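Local atomic coordinates of racemase (Pseudovibrio sp. JE062, PDB entry 3MKC), a protein that is a racemase by name, a member of the enolase superfamily that joins an N-terminal domain to a TIM-barrel-like C-terminal domain. Residues A[244-249]-A[272-277]; A[212-217]-A[263-268]; A[61-66]-A[71-76]. All coordinates share one frame; numbering follows the deposited sequence.

Contacts 1 and 2 both lie in the barrel-like C-terminal domain, their segments alternate along the chain, and they touch where the indole of W275 packs on A263 and S266. Contact 1 is partly buried, while the other two lie at the surface: helices 246-255 and 268-277 meet in contact 1 through leucine, histidine and tryptophan, with no hydrogen bond between its segments. Contact 2 joins two loops that follow barrel strands, and it mixes a tyrosine-glutamate hydrogen bond with a selenomethionine on the ring. Contact 3 stands apart in the N-terminal domain, its centre about 32 Å from that of contact 1, and rests on one threonine-glutamate hydrogen bond.

Contact 1: A[244-249]-A[272-277]; sequences DDLSGH and AEEWIT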
ATOM      1  N   ASP A 244      -3.771  -7.497  16.365  1.00 10.96           N
ATOM      2  CA  ASP A 244      -3.708  -8.936  16.650  1.00 10.72           C
ATOM      3  C   ASP A 244      -5.072  -9.488  17.055  1.00 10.59           C
ATOM      4  O   ASP A 244      -5.286 -10.702  17.060  1.00 12.02           O
ATOM      5  CB  ASP A 244      -2.742  -9.241  17.807  1.00 11.27           C
ATOM      6  CG  ASP A 244      -1.293  -8.964  17.464  1.00 13.05           C
ATOM      7  OD1 ASP A 244      -0.807  -9.499  16.446  1.00 11.91           O
ATOM      8  OD2 ASP A 244      -0.637  -8.224  18.232  1.00 13.28           O
ATOM      9  N   ASP A 245      -5.983  -8.590  17.410  1.00 11.46           N
ATOM     10  CA  ASP A 245      -7.314  -8.958  17.871  1.00  9.53           C
ATOM     11  C   ASP A 245      -8.274  -9.312  16.740  1.00  8.96           C
ATOM     12  O   ASP A 245      -9.282  -8.647  16.542  1.00 10.41           O
ATOM     13  CB  ASP A 245      -7.872  -7.799  18.715  1.00 10.44           C
ATOM     14  CG  ASP A 245      -9.170  -8.141  19.425  1.00 12.89           C
ATOM     15  OD1 ASP A 245      -9.533  -9.341  19.497  1.00 12.11           O
ATOM     16  OD2 ASP A 245      -9.820  -7.188  19.929  1.00 12.31           O
ATOM     17  N   LEU A 246      -7.962 -10.365  15.997  1.00  9.06           N
ATOM     18  CA  LEU A 246      -8.836 -10.764  14.907  1.00  9.89           C
ATOM     19  C   LEU A 246     -10.233 -11.126  15.381  1.00  9.43           C
ATOM     20  O   LEU A 246     -11.217 -10.734  14.756  1.00 11.79           O
ATOM     21  CB  LEU A 246      -8.232 -11.933  14.128  1.00 11.07           C
ATOM     22  CG  LEU A 246      -7.380 -11.458  12.944  1.00 11.52           C
ATOM     23  CD1 LEU A 246      -6.222 -10.613  13.443  1.00 12.22           C
ATOM     24  CD2 LEU A 246      -6.876 -12.656  12.163  1.00 12.74           C
ATOM     25  N   SER A 247     -10.328 -11.873  16.479  1.00  9.40           N
ATOM     26  CA  SER A 247     -11.640 -12.253  16.985  1.00 10.45           C
ATOM     27  C   SER A 247     -12.457 -11.014  17.345  1.00 10.47           C
ATOM     28  O   SER A 247     -13.673 -11.021  17.236  1.00 11.93           O
ATOM     29  CB  SER A 247     -11.507 -13.184  18.201  1.00  9.67           C
ATOM     30  OG  SER A 247     -10.637 -12.646  19.183  1.00 13.65           O
ATOM     31  N   GLY A 248     -11.777  -9.951  17.766  1.00 10.80           N
ATOM     32  CA  GLY A 248     -12.475  -8.729  18.118  1.00  9.67           C
ATOM     33  C   GLY A 248     -13.081  -8.085  16.885  1.00  9.89           C
ATOM     34  O   GLY A 248     -14.189  -7.557  16.924  1.00 11.01           O
ATOM     35  N   HIS A 249     -12.355  -8.120  15.774  1.00 10.50           N
ATOM     36  CA  HIS A 249     -12.891  -7.545  14.555  1.00 10.65           C
ATOM     37  C   HIS A 249     -14.150  -8.314  14.126  1.00 10.62           C
ATOM     38  O   HIS A 249     -15.118  -7.725  13.652  1.00 12.06           O
ATOM     39  CB  HIS A 249     -11.836  -7.572  13.444  1.00  9.25           C
ATOM     40  CG  HIS A 249     -10.746  -6.564  13.626  1.00  9.56           C
ATOM     41  ND1 HIS A 249      -9.785  -6.669  14.609  1.00 10.94           N
ATOM     42  CD2 HIS A 249     -10.469  -5.422  12.951  1.00  9.98           C
ATOM     43  CE1 HIS A 249      -8.963  -5.637  14.535  1.00  7.84           C
ATOM     44  NE2 HIS A 249      -9.357  -4.865  13.537  1.00  9.53           N
ATOM     45  N   ALA A 272      -3.388 -12.824   5.687  1.00  8.35           N
ATOM     46  CA  ALA A 272      -4.588 -12.291   5.053  1.00  9.02           C
ATOM     47  C   ALA A 272      -5.748 -13.287   5.134  1.00  9.97           C
ATOM     48  O   ALA A 272      -6.879 -12.905   5.404  1.00 10.55           O
ATOM     49  CB  ALA A 272      -4.309 -11.933   3.592  1.00  8.65           C
ATOM     50  N   GLU A 273      -5.465 -14.563   4.896  1.00  8.19           N
ATOM     51  CA  GLU A 273      -6.512 -15.569   4.945  1.00 10.76           C
ATOM     52  C   GLU A 273      -7.142 -15.612   6.334  1.00 10.26           C
ATOM     53  O   GLU A 273      -8.356 -15.753   6.459  1.00 11.13           O
ATOM     54  CB  GLU A 273      -5.948 -16.948   4.581  1.00 13.27           C
ATOM     55  CG  GLU A 273      -6.979 -18.071   4.588  1.00 19.48           C
ATOM     56  CD  GLU A 273      -7.243 -18.619   5.982  1.00 26.48           C
ATOM     57  OE1 GLU A 273      -6.263 -18.838   6.726  1.00 29.07           O
ATOM     58  OE2 GLU A 273      -8.426 -18.842   6.332  1.00 30.42           O
ATOM     59  N   GLU A 274      -6.320 -15.480   7.376  1.00 11.05           N
ATOM     60  CA  GLU A 274      -6.845 -15.515   8.738  1.00 10.95           C
ATOM     61  C   GLU A 274      -7.719 -14.278   8.979  1.00 11.65           C
ATOM     62  O   GLU A 274      -8.738 -14.350   9.664  1.00 12.24           O
ATOM     63  CB  GLU A 274      -5.690 -15.584   9.753  1.00 14.60           C
ATOM     64  CG  GLU A 274      -6.143 -15.654  11.201  1.00 21.84           C
ATOM     65  CD  GLU A 274      -4.992 -15.797  12.186  1.00 26.67           C
ATOM     66  OE1 GLU A 274      -3.873 -15.322  11.886  1.00 29.16           O
ATOM     67  OE2 GLU A 274      -5.214 -16.371  13.277  1.00 27.39           O
ATOM     68  N   TRP A 275      -7.327 -13.139   8.418  1.00 10.24           N
ATOM     69  CA  TRP A 275      -8.150 -11.946   8.581  1.00  8.54           C
ATOM     70  C   TRP A 275      -9.508 -12.174   7.930  1.00  7.62           C
ATOM     71  O   TRP A 275     -10.533 -11.727   8.431  1.00 10.01           O
ATOM     72  CB  TRP A 275      -7.499 -10.733   7.930  1.00  8.98           C
ATOM     73  CG  TRP A 275      -6.517 -10.053   8.813  1.00  7.37           C
ATOM     74  CD1 TRP A 275      -5.167 -10.240   8.834  1.00  8.64           C
ATOM     75  CD2 TRP A 275      -6.805  -9.065   9.809  1.00  7.21           C
ATOM     76  NE1 TRP A 275      -4.593  -9.424   9.780  1.00  8.95           N
ATOM     77  CE2 TRP A 275      -5.577  -8.692  10.393  1.00  7.91           C
ATOM     78  CE3 TRP A 275      -7.985  -8.459  10.266  1.00  8.78           C
ATOM     79  CZ2 TRP A 275      -5.490  -7.736  11.412  1.00  9.52           C
ATOM     80  CZ3 TRP A 275      -7.900  -7.507  11.287  1.00  8.13           C
ATOM     81  CH2 TRP A 275      -6.660  -7.156  11.846  1.00  7.99           C
ATOM     82  N   ILE A 276      -9.516 -12.870   6.801  1.00  7.94           N
ATOM     83  CA  ILE A 276     -10.772 -13.128   6.109  1.00  7.90           C
ATOM     84  C   ILE A 276     -11.698 -14.075   6.874  1.00  8.11           C
ATOM     85  O   ILE A 276     -12.849 -13.741   7.156  1.00 10.96           O
ATOM     86  CB  ILE A 276     -10.533 -13.735   4.707  1.00  7.71           C
ATOM     87  CG1 ILE A 276      -9.946 -12.679   3.770  1.00  8.60           C
ATOM     88  CG2 ILE A 276     -11.841 -14.283   4.139  1.00  9.13           C
ATOM     89  CD1 ILE A 276      -9.563 -13.237   2.410  1.00  9.55           C
ATOM     90  N   THR A 277     -11.193 -15.256   7.209  1.00 11.94           N
ATOM     91  CA  THR A 277     -12.023 -16.251   7.886  1.00 13.38           C
ATOM     92  C   THR A 277     -12.254 -16.050   9.376  1.00 13.06           C
ATOM     93  O   THR A 277     -13.352 -16.304   9.867  1.00 15.71           O
ATOM     94  CB  THR A 277     -11.463 -17.672   7.677  1.00 18.37           C
ATOM     95  OG1 THR A 277     -10.183 -17.778   8.309  1.00 22.24           O
ATOM     96  CG2 THR A 277     -11.313 -17.970   6.194  1.00 17.50           C
TER
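The indole of W275 is gripped on two sides: L246 lies over one face of it and the H249 ring takes its edge. CD1 of L246 makes a CH-pi contact, 3.7 Å from the centroid of the six-membered ring of W275, and is displaced toward the rim, so that its closest ring atom is W275 CZ2 at 3.6 Å. The imidazole of H249 is met differently. W275 CZ3 stands over the centre of one H249 face, the planes are 83° apart and the centroids 4.9 Å, a T-shaped pair in which tryptophan supplies the edge.

H249 ND1 donates a nearly straight bond of 2.8 Å to D245 O, which should limit rotation of the imidazole. That oxygen lies in the plane of the ring, although the donor sits well above the carbonyl plane. D245 O also accepts from H249 N. D245 caps the start of the helix as well, through a weak bond from G248 N to D245 OD1.

The other branch of L246 goes to E274. L246 CD2 comes within 3.2 Å of E274 CG, a tight fit at the exposed end of the contact. An off-staggered chi1 of L246, -92°, goes with this close approach. E274 CG is anti to the backbone N (chi1 -179°), and the extended chain passes L246 at about a right angle.

Helix 246-255 thus meets helix 268-277 from its first turn. On the inner side W275 also touches A263, V281 and L284 and makes an edge-to-face pair with H243, while A272 and I276 pack against helix 293-306.

Contact 2: A[212-217]-A[263-268]; sequences YLYRFT and AEMSTT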
ATOM      1  N   TYR A 212      -9.117   5.067  12.618  1.00 16.96           N
ATOM      2  CA  TYR A 212      -9.167   5.333  14.050  1.00 17.38           C
ATOM      3  C   TYR A 212      -7.807   5.176  14.731  1.00 16.37           C
ATOM      4  O   TYR A 212      -7.673   5.393  15.935  1.00 17.85           O
ATOM      5  CB  TYR A 212     -10.232   4.438  14.693  1.00 16.83           C
ATOM      6  CG  TYR A 212     -11.632   4.739  14.191  1.00 15.66           C
ATOM      7  CD1 TYR A 212     -12.440   5.679  14.828  1.00 14.95           C
ATOM      8  CD2 TYR A 212     -12.132   4.110  13.057  1.00 15.94           C
ATOM      9  CE1 TYR A 212     -13.718   5.986  14.344  1.00 14.73           C
ATOM     10  CE2 TYR A 212     -13.395   4.405  12.564  1.00 15.10           C
ATOM     11  CZ  TYR A 212     -14.187   5.345  13.210  1.00 16.04           C
ATOM     12  OH  TYR A 212     -15.445   5.635  12.719  1.00 15.05           O
ATOM     13  N   LEU A 213      -6.799   4.816  13.941  1.00 17.33           N
ATOM     14  CA  LEU A 213      -5.434   4.657  14.426  1.00 16.93           C
ATOM     15  C   LEU A 213      -5.236   3.823  15.686  1.00 17.01           C
ATOM     16  O   LEU A 213      -4.454   4.189  16.569  1.00 16.34           O
ATOM     17  CB  LEU A 213      -4.786   6.037  14.616  1.00 18.22           C
ATOM     18  CG  LEU A 213      -4.453   6.754  13.308  1.00 20.35           C
ATOM     19  CD1 LEU A 213      -4.214   8.244  13.564  1.00 20.45           C
ATOM     20  CD2 LEU A 213      -3.230   6.102  12.676  1.00 20.02           C
ATOM     21  N   TYR A 214      -5.958   2.710  15.772  1.00 17.59           N
ATOM     22  CA  TYR A 214      -5.811   1.785  16.885  1.00 17.03           C
ATOM     23  C   TYR A 214      -5.997   2.390  18.272  1.00 18.56           C
ATOM     24  O   TYR A 214      -5.288   2.029  19.207  1.00 17.48           O
ATOM     25  CB  TYR A 214      -4.430   1.136  16.789  1.00 15.97           C
ATOM     26  CG  TYR A 214      -4.157   0.517  15.434  1.00 16.64           C
ATOM     27  CD1 TYR A 214      -4.794  -0.659  15.047  1.00 14.84           C
ATOM     28  CD2 TYR A 214      -3.296   1.132  14.516  1.00 14.76           C
ATOM     29  CE1 TYR A 214      -4.589  -1.207  13.793  1.00 15.21           C
ATOM     30  CE2 TYR A 214      -3.084   0.589  13.251  1.00 14.07           C
ATOM     31  CZ  TYR A 214      -3.740  -0.585  12.898  1.00 16.62           C
ATOM     32  OH  TYR A 214      -3.565  -1.129  11.650  1.00 14.60           O
ATOM     33  N   ARG A 215      -6.961   3.291  18.422  1.00 19.12           N
ATOM     34  CA  ARG A 215      -7.173   3.906  19.726  1.00 21.11           C
ATOM     35  C   ARG A 215      -8.078   3.082  20.642  1.00 20.14           C
ATOM     36  O   ARG A 215      -8.219   3.410  21.814  1.00 20.96           O
ATOM     37  CB  ARG A 215      -7.757   5.317  19.561  1.00 23.16           C
ATOM     38  CG  ARG A 215      -9.151   5.349  18.983  1.00 26.52           C
ATOM     39  CD  ARG A 215      -9.612   6.773  18.637  1.00 27.72           C
ATOM     40  NE  ARG A 215      -9.777   7.653  19.796  1.00 27.60           N
ATOM     41  CZ  ARG A 215      -8.845   8.492  20.246  1.00 29.68           C
ATOM     42  NH1 ARG A 215      -7.666   8.571  19.643  1.00 29.86           N
ATOM     43  NH2 ARG A 215      -9.098   9.272  21.290  1.00 28.48           N
ATOM     44  N   PHE A 216      -8.674   2.012  20.119  1.00 19.95           N
ATOM     45  CA  PHE A 216      -9.579   1.171  20.916  1.00 19.63           C
ATOM     46  C   PHE A 216      -9.084  -0.255  21.178  1.00 19.29           C
ATOM     47  O   PHE A 216      -8.240  -0.768  20.454  1.00 18.58           O
ATOM     48  CB  PHE A 216     -10.943   1.091  20.231  1.00 21.57           C
ATOM     49  CG  PHE A 216     -11.616   2.418  20.059  1.00 22.99           C
ATOM     50  CD1 PHE A 216     -11.979   3.177  21.166  1.00 23.78           C
ATOM     51  CD2 PHE A 216     -11.911   2.901  18.789  1.00 22.74           C
ATOM     52  CE1 PHE A 216     -12.636   4.405  21.010  1.00 24.66           C
ATOM     53  CE2 PHE A 216     -12.562   4.119  18.620  1.00 24.58           C
ATOM     54  CZ  PHE A 216     -12.926   4.874  19.738  1.00 25.15           C
ATOM     55  N   THR A 217      -9.634  -0.893  22.211  1.00 19.81           N
ATOM     56  CA  THR A 217      -9.264  -2.266  22.559  1.00 18.66           C
ATOM     57  C   THR A 217     -10.487  -3.122  22.895  1.00 19.46           C
ATOM     58  O   THR A 217     -10.409  -4.352  22.903  1.00 20.02           O
ATOM     59  CB  THR A 217      -8.316  -2.311  23.774  1.00 19.67           C
ATOM     60  OG1 THR A 217      -8.945  -1.690  24.902  1.00 19.32           O
ATOM     61  CG2 THR A 217      -7.016  -1.586  23.467  1.00 19.39           C
ATOM     62  N   ALA A 263      -5.703  -5.953   8.527  1.00 10.71           N
ATOM     63  CA  ALA A 263      -4.478  -6.367   7.839  1.00 10.47           C
ATOM     64  C   ALA A 263      -3.496  -5.295   7.371  1.00 10.70           C
ATOM     65  O   ALA A 263      -2.553  -5.598   6.652  1.00 12.77           O
ATOM     66  CB  ALA A 263      -4.841  -7.272   6.673  1.00 10.63           C
ATOM     67  N   GLU A 264      -3.708  -4.053   7.782  1.00 12.49           N
ATOM     68  CA  GLU A 264      -2.810  -2.972   7.390  1.00 12.93           C
ATOM     69  C   GLU A 264      -1.336  -3.309   7.615  1.00 11.87           C
ATOM     70  O   GLU A 264      -0.504  -3.029   6.763  1.00 12.13           O
ATOM     71  CB  GLU A 264      -3.139  -1.691   8.171  1.00 14.94           C
ATOM     72  CG  GLU A 264      -1.983  -0.684   8.172  1.00 18.83           C
ATOM     73  CD  GLU A 264      -2.315   0.625   8.853  1.00 19.67           C
ATOM     74  OE1 GLU A 264      -2.793   0.603  10.006  1.00 17.22           O
ATOM     75  OE2 GLU A 264      -2.086   1.685   8.230  1.00 21.19           O
HETATM   76  N   MSE A 265      -1.015  -3.906   8.763  1.00 11.92           N
HETATM   77  CA  MSE A 265       0.381  -4.213   9.084  1.00 10.56           C
HETATM   78  C   MSE A 265       0.811  -5.656   8.851  1.00 10.88           C
HETATM   79  O   MSE A 265       1.948  -6.036   9.157  1.00 12.23           O
HETATM   80  CB  MSE A 265       0.667  -3.846  10.544  1.00 14.46           C
HETATM   81  CG  MSE A 265       0.323  -2.403  10.911  1.00 15.77           C
HETATM   82 SE   MSE A 265       0.861  -1.937  12.696  1.00 25.67          SE
HETATM   83  CE  MSE A 265      -0.709  -2.453  13.648  1.00 20.18           C
ATOM     84  N   SER A 266      -0.093  -6.458   8.308  1.00 11.94           N
ATOM     85  CA  SER A 266       0.171  -7.878   8.063  1.00 10.50           C
ATOM     86  C   SER A 266       1.135  -8.160   6.913  1.00 10.56           C
ATOM     87  O   SER A 266       1.497  -7.262   6.153  1.00 12.22           O
ATOM     88  CB  SER A 266      -1.140  -8.581   7.747  1.00 12.15           C
ATOM     89  OG  SER A 266      -1.616  -8.131   6.488  1.00 14.50           O
ATOM     90  N   THR A 267       1.551  -9.424   6.805  1.00 11.95           N
ATOM     91  CA  THR A 267       2.412  -9.870   5.706  1.00  9.98           C
ATOM     92  C   THR A 267       1.983 -11.282   5.304  1.00  9.93           C
ATOM     93  O   THR A 267       1.591 -12.090   6.153  1.00 11.65           O
ATOM     94  CB  THR A 267       3.921  -9.883   6.072  1.00 10.29           C
ATOM     95  OG1 THR A 267       4.182 -10.925   7.023  1.00 10.95           O
ATOM     96  CG2 THR A 267       4.348  -8.527   6.633  1.00 10.38           C
ATOM     97  N   THR A 268       2.051 -11.537   4.000  1.00  8.77           N
ATOM     98  CA  THR A 268       1.698 -12.791   3.340  1.00  7.58           C
ATOM     99  C   THR A 268       0.213 -13.061   3.237  1.00  7.53           C
ATOM    100  O   THR A 268      -0.601 -12.483   3.958  1.00 10.48           O
ATOM    101  CB  THR A 268       2.339 -14.030   3.992  1.00  7.68           C
ATOM    102  OG1 THR A 268       1.641 -14.348   5.201  1.00  9.91           O
ATOM    103  CG2 THR A 268       3.822 -13.779   4.288  1.00  7.73           C
TER
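Y214 and E264 make the tight part of this contact. The phenol OH of Y214 donates to E264 OE1 over only 2.5 Å, and that oxygen accepts with its anti lone pair, the one turned away from OE2. E264 OE1 sits at the edge of the Y214 ring, near its plane, with the carboxylate turned 34° from the ring. E264 reaches there with CG anti to the backbone N (chi1 161°) and the chain extended beyond.

The solvent side is looser. Selenomethionine M265, an exposed residue, bends at chi3 (-89°) and lays its methyl over one face of the ring: M265 CE is 3.6 Å from Y214 CZ and 4.1 Å from the ring centroid. Its selenium stays oblique, 5.4 Å from the centroid of the Y214 ring, so the methyl does the touching.

E264 and M265 are the middle residues of a type I turn from A263 to S266. M265 O accepts from R290, and the E264 side chain touches H314. The arrangement fits a Met-aromatic contact, made mainly through the methyl, beside a tyrosine-carboxylate bond, joining loops that follow strands 207-211 and 261-262, at the barrel end where enolase-superfamily proteins have their active site.

Contact 3: A[61-66]-A[71-76]; sequences IETEHK and ITEKAI
T63 and E73 bring the two backbones closest, yet their CA atoms are still 8.5 Å apart: the chain is extended at T63 and has helical angles from I71 to E73 without the regular helical bonds. The side chains cross that gap from opposite directions. T63 OG1 donates to E73 OE1 at 2.5 Å, a short bond, and this is the one close side-chain pair of the contact. The hydroxyl meets the carboxylate on the syn side, 34° out of its plane, and the second oxygen, E73 OE2, stays 4.0 Å from T63 OG1.

Threonine holds its hydroxyl beside the backbone N, with CG2 anti to that N (chi1 of OG1 -66°). The glutamate reaches across as an extended chain, its CG anti to the backbone N at chi1 -165°.

Both segments belong to the long connection between helices 52-59 and 83-93 in the N-terminal domain of this enolase-superfamily protein. Just after T63, E64 and H65 both face a single residue further along the chain, which fits a classic beta bulge. The bend between the segments is tied from within: N70 N donates to T63 OG1, giving that hydroxyl a second partner, and the side-chain amide of N70 bonds to I61 O.

Past E73 the chain turns on T72 O, which accepts from A75 N at 2.9 Å and from I76 N at 3.1 Å. On the inner side of this turn I71 packs on M90 of helix 83-93, and A75 touches both I86 of that helix and I15 of strand 12-22.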
ATOM      1  N   ILE A  61      22.938  -9.906   4.773  1.00 21.05           N
ATOM      2  CA  ILE A  61      23.350 -11.006   5.639  1.00 20.85           C
ATOM      3  C   ILE A  61      23.986 -12.136   4.843  1.00 21.92           C
ATOM      4  O   ILE A  61      23.762 -12.265   3.634  1.00 22.44           O
ATOM      5  CB  ILE A  61      22.156 -11.566   6.459  1.00 19.13           C
ATOM      6  CG1 ILE A  61      21.031 -12.026   5.527  1.00 22.19           C
ATOM      7  CG2 ILE A  61      21.663 -10.503   7.425  1.00 18.65           C
ATOM      8  CD1 ILE A  61      21.052 -13.494   5.213  1.00 21.55           C
ATOM      9  N   GLU A  62      24.793 -12.945   5.524  1.00 21.20           N
ATOM     10  CA  GLU A  62      25.456 -14.067   4.882  1.00 22.15           C
ATOM     11  C   GLU A  62      24.606 -15.323   4.996  1.00 21.75           C
ATOM     12  O   GLU A  62      24.017 -15.592   6.043  1.00 20.73           O
ATOM     13  CB  GLU A  62      26.821 -14.326   5.518  1.00 24.98           C
ATOM     14  CG  GLU A  62      27.678 -15.298   4.718  1.00 30.89           C
ATOM     15  CD  GLU A  62      29.042 -15.544   5.346  1.00 34.67           C
ATOM     16  OE1 GLU A  62      29.715 -14.562   5.729  1.00 35.64           O
ATOM     17  OE2 GLU A  62      29.446 -16.724   5.442  1.00 36.79           O
ATOM     18  N   THR A  63      24.560 -16.083   3.908  1.00 21.78           N
ATOM     19  CA  THR A  63      23.804 -17.325   3.839  1.00 21.93           C
ATOM     20  C   THR A  63      24.390 -18.370   4.789  1.00 23.00           C
ATOM     21  O   THR A  63      25.602 -18.575   4.820  1.00 23.67           O
ATOM     22  CB  THR A  63      23.824 -17.861   2.402  1.00 22.81           C
ATOM     23  OG1 THR A  63      23.115 -16.948   1.558  1.00 22.56           O
ATOM     24  CG2 THR A  63      23.191 -19.238   2.318  1.00 22.72           C
ATOM     25  N   GLU A  64      23.528 -19.029   5.562  1.00 21.60           N
ATOM     26  CA  GLU A  64      23.986 -20.037   6.515  1.00 22.48           C
ATOM     27  C   GLU A  64      23.501 -21.448   6.209  1.00 22.64           C
ATOM     28  O   GLU A  64      24.282 -22.398   6.213  1.00 22.47           O
ATOM     29  CB  GLU A  64      23.552 -19.645   7.924  1.00 23.12           C
ATOM     30  CG  GLU A  64      24.201 -18.368   8.416  1.00 25.13           C
ATOM     31  CD  GLU A  64      23.830 -18.047   9.840  1.00 26.07           C
ATOM     32  OE1 GLU A  64      23.849 -18.976  10.676  1.00 28.27           O
ATOM     33  OE2 GLU A  64      23.532 -16.872  10.131  1.00 26.21           O
ATOM     34  N   HIS A  65      22.204 -21.595   5.963  1.00 21.87           N
ATOM     35  CA  HIS A  65      21.663 -22.904   5.650  1.00 20.54           C
ATOM     36  C   HIS A  65      20.490 -22.798   4.699  1.00 21.04           C
ATOM     37  O   HIS A  65      20.145 -21.706   4.251  1.00 20.51           O
ATOM     38  CB  HIS A  65      21.284 -23.662   6.934  1.00 21.73           C
ATOM     39  CG  HIS A  65      20.316 -22.940   7.821  1.00 21.35           C
ATOM     40  ND1 HIS A  65      18.965 -22.874   7.554  1.00 19.20           N
ATOM     41  CD2 HIS A  65      20.500 -22.276   8.988  1.00 21.10           C
ATOM     42  CE1 HIS A  65      18.360 -22.203   8.518  1.00 20.20           C
ATOM     43  NE2 HIS A  65      19.268 -21.830   9.401  1.00 20.30           N
ATOM     44  N   LYS A  66      19.883 -23.937   4.397  1.00 20.00           N
ATOM     45  CA  LYS A  66      18.778 -23.995   3.454  1.00 21.23           C
ATOM     46  C   LYS A  66      17.691 -22.952   3.644  1.00 20.57           C
ATOM     47  O   LYS A  66      17.181 -22.403   2.670  1.00 19.38           O
ATOM     48  CB  LYS A  66      18.135 -25.384   3.466  1.00 23.08           C
ATOM     49  CG  LYS A  66      17.016 -25.519   2.442  1.00 25.80           C
ATOM     50  CD  LYS A  66      16.417 -26.905   2.419  1.00 26.89           C
ATOM     51  CE  LYS A  66      15.303 -26.984   1.390  1.00 27.35           C
ATOM     52  NZ  LYS A  66      14.695 -28.333   1.354  1.00 32.06           N
ATOM     53  N   ILE A  71      18.521 -12.787   0.914  1.00 17.30           N
ATOM     54  CA  ILE A  71      17.329 -12.621   0.080  1.00 19.00           C
ATOM     55  C   ILE A  71      17.583 -12.492  -1.424  1.00 19.26           C
ATOM     56  O   ILE A  71      16.862 -13.080  -2.236  1.00 18.93           O
ATOM     57  CB  ILE A  71      16.485 -11.402   0.562  1.00 19.54           C
ATOM     58  CG1 ILE A  71      15.230 -11.227  -0.303  1.00 22.71           C
ATOM     59  CG2 ILE A  71      17.311 -10.138   0.498  1.00 20.35           C
ATOM     60  CD1 ILE A  71      14.252 -12.353  -0.196  1.00 23.99           C
ATOM     61  N   THR A  72      18.609 -11.739  -1.798  1.00 18.97           N
ATOM     62  CA  THR A  72      18.904 -11.532  -3.212  1.00 18.41           C
ATOM     63  C   THR A  72      19.518 -12.734  -3.912  1.00 18.62           C
ATOM     64  O   THR A  72      19.398 -12.876  -5.123  1.00 19.86           O
ATOM     65  CB  THR A  72      19.868 -10.361  -3.402  1.00 17.21           C
ATOM     66  OG1 THR A  72      21.173 -10.753  -2.957  1.00 20.18           O
ATOM     67  CG2 THR A  72      19.414  -9.163  -2.595  1.00 16.72           C
ATOM     68  N   GLU A  73      20.169 -13.604  -3.149  1.00 20.42           N
ATOM     69  CA  GLU A  73      20.840 -14.761  -3.720  1.00 21.19           C
ATOM     70  C   GLU A  73      20.012 -15.597  -4.688  1.00 21.21           C
ATOM     71  O   GLU A  73      20.483 -15.953  -5.769  1.00 20.85           O
ATOM     72  CB  GLU A  73      21.378 -15.653  -2.603  1.00 22.45           C
ATOM     73  CG  GLU A  73      22.390 -16.682  -3.068  1.00 25.86           C
ATOM     74  CD  GLU A  73      22.913 -17.538  -1.926  1.00 26.64           C
ATOM     75  OE1 GLU A  73      23.431 -16.968  -0.942  1.00 24.94           O
ATOM     76  OE2 GLU A  73      22.800 -18.781  -2.018  1.00 27.67           O
ATOM     77  N   LYS A  74      18.774 -15.906  -4.320  1.00 19.68           N
ATOM     78  CA  LYS A  74      17.941 -16.727  -5.187  1.00 20.41           C
ATOM     79  C   LYS A  74      17.328 -16.011  -6.387  1.00 20.43           C
ATOM     80  O   LYS A  74      16.649 -16.637  -7.199  1.00 21.89           O
ATOM     81  CB  LYS A  74      16.844 -17.399  -4.357  1.00 21.28           C
ATOM     82  CG  LYS A  74      17.383 -18.361  -3.314  1.00 22.71           C
ATOM     83  CD  LYS A  74      18.085 -19.557  -3.958  1.00 25.74           C
ATOM     84  CE  LYS A  74      18.743 -20.429  -2.898  1.00 26.34           C
ATOM     85  NZ  LYS A  74      19.336 -21.668  -3.464  1.00 27.91           N
ATOM     86  N   ALA A  75      17.576 -14.709  -6.502  1.00 20.33           N
ATOM     87  CA  ALA A  75      17.063 -13.908  -7.608  1.00 19.14           C
ATOM     88  C   ALA A  75      18.160 -13.672  -8.647  1.00 19.90           C
ATOM     89  O   ALA A  75      17.903 -13.687  -9.848  1.00 21.23           O
ATOM     90  CB  ALA A  75      16.546 -12.574  -7.090  1.00 18.89           C
ATOM     91  N   ILE A  76      19.384 -13.454  -8.175  1.00 21.00           N
ATOM     92  CA  ILE A  76      20.517 -13.226  -9.066  1.00 21.68           C
ATOM     93  C   ILE A  76      20.642 -14.356 -10.086  1.00 21.00           C
ATOM     94  O   ILE A  76      20.628 -15.537  -9.728  1.00 21.88           O
ATOM     95  CB  ILE A  76      21.843 -13.141  -8.278  1.00 22.88           C
ATOM     96  CG1 ILE A  76      21.742 -12.072  -7.193  1.00 23.07           C
ATOM     97  CG2 ILE A  76      22.998 -12.842  -9.236  1.00 23.60           C
ATOM     98  CD1 ILE A  76      21.487 -10.687  -7.716  1.00 25.29           C
TER